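Local coordinates for protein cytolethal distending toxin subunit B (Escherichia coli, PDB 2F1N) that nicks DNA as the endonuclease subunit of a tripartite toxin, very probably damaging the DNA of intoxicated cells and arresting them at G2/M, at residues H175-W180 against N228-R233. Residues are numbered along the deposited sequence; the frame is centred on the assembly and turned at random.
Sequences HQALNW and NSVAFR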
loop_
_atom_site.group_PDB
_atom_site.type_symbol
_atom_site.label_atom_id
_atom_site.label_comp_id
_atom_site.label_asym_id
_atom_site.label_seq_id
_atom_site.Cartn_x
_atom_site.Cartn_y
_atom_site.Cartn_z
ATOM N N HIS A 175 19.829 -0.252 -5.683
ATOM C CA HIS A 175 18.417 0.123 -5.908
ATOM C C HIS A 175 17.745 -0.685 -7.020
ATOM O O HIS A 175 16.537 -0.965 -6.962
ATOM C CB HIS A 175 18.294 1.615 -6.240
ATOM C CG HIS A 175 18.278 2.487 -5.024
ATOM N ND1 HIS A 175 19.398 2.682 -4.247
ATOM C CD2 HIS A 175 17.296 3.248 -4.482
ATOM C CE1 HIS A 175 19.097 3.492 -3.244
ATOM N NE2 HIS A 175 17.827 3.839 -3.354
ATOM N N GLN A 176 18.500 -1.065 -8.048
ATOM C CA GLN A 176 17.891 -1.852 -9.121
ATOM C C GLN A 176 17.364 -3.178 -8.587
ATOM O O GLN A 176 16.382 -3.697 -9.095
ATOM C CB GLN A 176 18.893 -2.132 -10.285
ATOM C CG GLN A 176 19.331 -0.899 -11.102
ATOM C CD GLN A 176 20.606 -1.187 -11.918
ATOM O OE1 GLN A 176 20.757 -2.288 -12.438
ATOM N NE2 GLN A 176 21.504 -0.196 -12.028
ATOM N N ALA A 177 18.016 -3.721 -7.551
ATOM C CA ALA A 177 17.690 -5.041 -7.031
ATOM C C ALA A 177 16.892 -5.053 -5.757
ATOM O O ALA A 177 16.840 -6.071 -5.072
ATOM C CB ALA A 177 19.041 -5.912 -6.858
ATOM N N LEU A 178 16.255 -3.937 -5.407
ATOM C CA LEU A 178 15.390 -3.917 -4.231
ATOM C C LEU A 178 14.202 -4.862 -4.434
ATOM O O LEU A 178 13.695 -5.063 -5.565
ATOM C CB LEU A 178 14.888 -2.474 -3.988
ATOM C CG LEU A 178 15.937 -1.409 -3.573
ATOM C CD1 LEU A 178 15.292 0.032 -3.590
ATOM C CD2 LEU A 178 16.576 -1.704 -2.169
ATOM N N ASN A 179 13.763 -5.507 -3.363
ATOM C CA ASN A 179 12.533 -6.272 -3.439
ATOM C C ASN A 179 11.383 -5.326 -3.202
ATOM O O ASN A 179 11.363 -4.667 -2.187
ATOM C CB ASN A 179 12.523 -7.366 -2.378
ATOM C CG ASN A 179 13.609 -8.413 -2.643
ATOM O OD1 ASN A 179 13.651 -8.982 -3.711
ATOM N ND2 ASN A 179 14.490 -8.640 -1.668
ATOM N N TRP A 180 10.448 -5.273 -4.142
ATOM C CA TRP A 180 9.312 -4.334 -4.006
ATOM C C TRP A 180 7.975 -5.043 -3.882
ATOM O O TRP A 180 7.790 -6.186 -4.368
ATOM C CB TRP A 180 9.300 -3.323 -5.147
ATOM C CG TRP A 180 9.499 -3.842 -6.554
ATOM C CD1 TRP A 180 10.678 -3.832 -7.248
ATOM C CD2 TRP A 180 8.511 -4.381 -7.453
ATOM N NE1 TRP A 180 10.486 -4.320 -8.516
ATOM C CE2 TRP A 180 9.171 -4.647 -8.686
ATOM C CE3 TRP A 180 7.109 -4.630 -7.366
ATOM C CZ2 TRP A 180 8.513 -5.190 -9.814
ATOM C CZ3 TRP A 180 6.445 -5.161 -8.506
ATOM C CH2 TRP A 180 7.146 -5.415 -9.713
ATOM N N ASN A 228 10.928 -7.976 -8.293
ATOM C CA ASN A 228 12.298 -7.530 -8.243
ATOM C C ASN A 228 12.750 -7.295 -9.680
ATOM O O ASN A 228 12.608 -8.183 -10.549
ATOM C CB ASN A 228 13.211 -8.586 -7.586
ATOM C CG ASN A 228 14.587 -8.060 -7.356
ATOM O OD1 ASN A 228 15.319 -7.676 -8.298
ATOM N ND2 ASN A 228 14.976 -8.001 -6.075
ATOM N N SER A 229 13.247 -6.094 -9.946
ATOM C CA SER A 229 13.467 -5.683 -11.337
ATOM C C SER A 229 14.731 -6.263 -11.971
ATOM O O SER A 229 14.908 -6.145 -13.197
ATOM C CB SER A 229 13.473 -4.177 -11.475
ATOM O OG SER A 229 12.197 -3.707 -11.005
ATOM N N VAL A 230 15.596 -6.849 -11.153
ATOM C CA VAL A 230 16.822 -7.454 -11.726
ATOM C C VAL A 230 16.935 -8.933 -11.457
ATOM O O VAL A 230 17.434 -9.689 -12.327
ATOM C CB VAL A 230 18.108 -6.671 -11.430
ATOM C CG1 VAL A 230 18.040 -5.332 -12.151
ATOM C CG2 VAL A 230 18.267 -6.448 -10.031
ATOM N N ALA A 231 16.475 -9.373 -10.298
ATOM C CA ALA A 231 16.547 -10.804 -10.005
ATOM C C ALA A 231 15.422 -11.253 -9.109
ATOM O O ALA A 231 15.530 -11.231 -7.902
ATOM C CB ALA A 231 17.894 -11.185 -9.401
ATOM N N PHE A 232 14.371 -11.710 -9.743
ATOM C CA PHE A 232 13.198 -12.154 -9.045
ATOM C C PHE A 232 13.272 -13.626 -8.667
ATOM O O PHE A 232 13.536 -14.472 -9.518
ATOM C CB PHE A 232 11.964 -11.943 -9.908
ATOM C CG PHE A 232 10.703 -12.343 -9.220
ATOM C CD1 PHE A 232 10.307 -11.688 -8.058
ATOM C CD2 PHE A 232 9.939 -13.418 -9.689
ATOM C CE1 PHE A 232 9.152 -12.078 -7.380
ATOM C CE2 PHE A 232 8.779 -13.800 -9.004
ATOM C CZ PHE A 232 8.391 -13.133 -7.869
ATOM N N ARG A 233 12.960 -13.929 -7.413
ATOM C CA ARG A 233 12.647 -15.304 -7.027
ATOM C C ARG A 233 11.337 -15.304 -6.243
ATOM O O ARG A 233 11.157 -14.479 -5.338
ATOM C CB ARG A 233 13.758 -15.930 -6.174
ATOM C CG ARG A 233 15.062 -16.246 -6.935
ATOM C CD ARG A 233 16.117 -15.159 -6.767
ATOM N NE ARG A 233 17.445 -15.512 -7.284
ATOM C CZ ARG A 233 18.520 -14.731 -7.167
ATOM N NH1 ARG A 233 18.437 -13.558 -6.538
ATOM N NH2 ARG A 233 19.687 -15.120 -7.668
HETATM O O HOH W 1 13.784 -4.127 -8.089
HETATM O O HOH W 2 13.229 -11.592 -5.411
#
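N179, just past the turn that ends helix 173-176, lies with its CA 5.0 Å from the CA of N228, where strand 222-228 gives way to a loop. The side chain of N228 ties the two segments together. Its CG stands anti to the backbone N (chi1 -172°), and the amide bonds to both segments. ND2 reaches across to A177 O (2.9 Å) and, more straightly, to N179 OD1 (2.9 Å), which lies nearly in the N228 amide plane; ND2 itself stands above both acceptor carbonyl planes, and the two asparagine amides are 66° apart. OD1 turns back on its own loop, taking the backbone N of V230 (3.0 Å) in an Asx turn and that of A231 as well. Asparagine suits this place because one flat group both donates across the gap and accepts from the bend.

S229 OG lies at the NE1 edge of the W180 indole, tilted from its plane, and accepts from NE1 at 3.1 Å, while N228 N lies over one face, toward the rim. Water 1 links S229 N to the carbonyls of Q176 and L178. Branched V230 sets CG2 against A177 CB at 3.3 Å, closer than usual van der Waals contact; alanine brings only a methyl here.

The contact joins the start of strand 179-183 to the end of its antiparallel neighbour, 222-228, in the six-stranded sheet of this DNase I-like fold. N179 ND2 bonds D12. Helix 156-168 flanks the contact: the F167 and W180 rings meet, planes about 15° apart, and Y164 O is hydrogen-bonded to S229 OG.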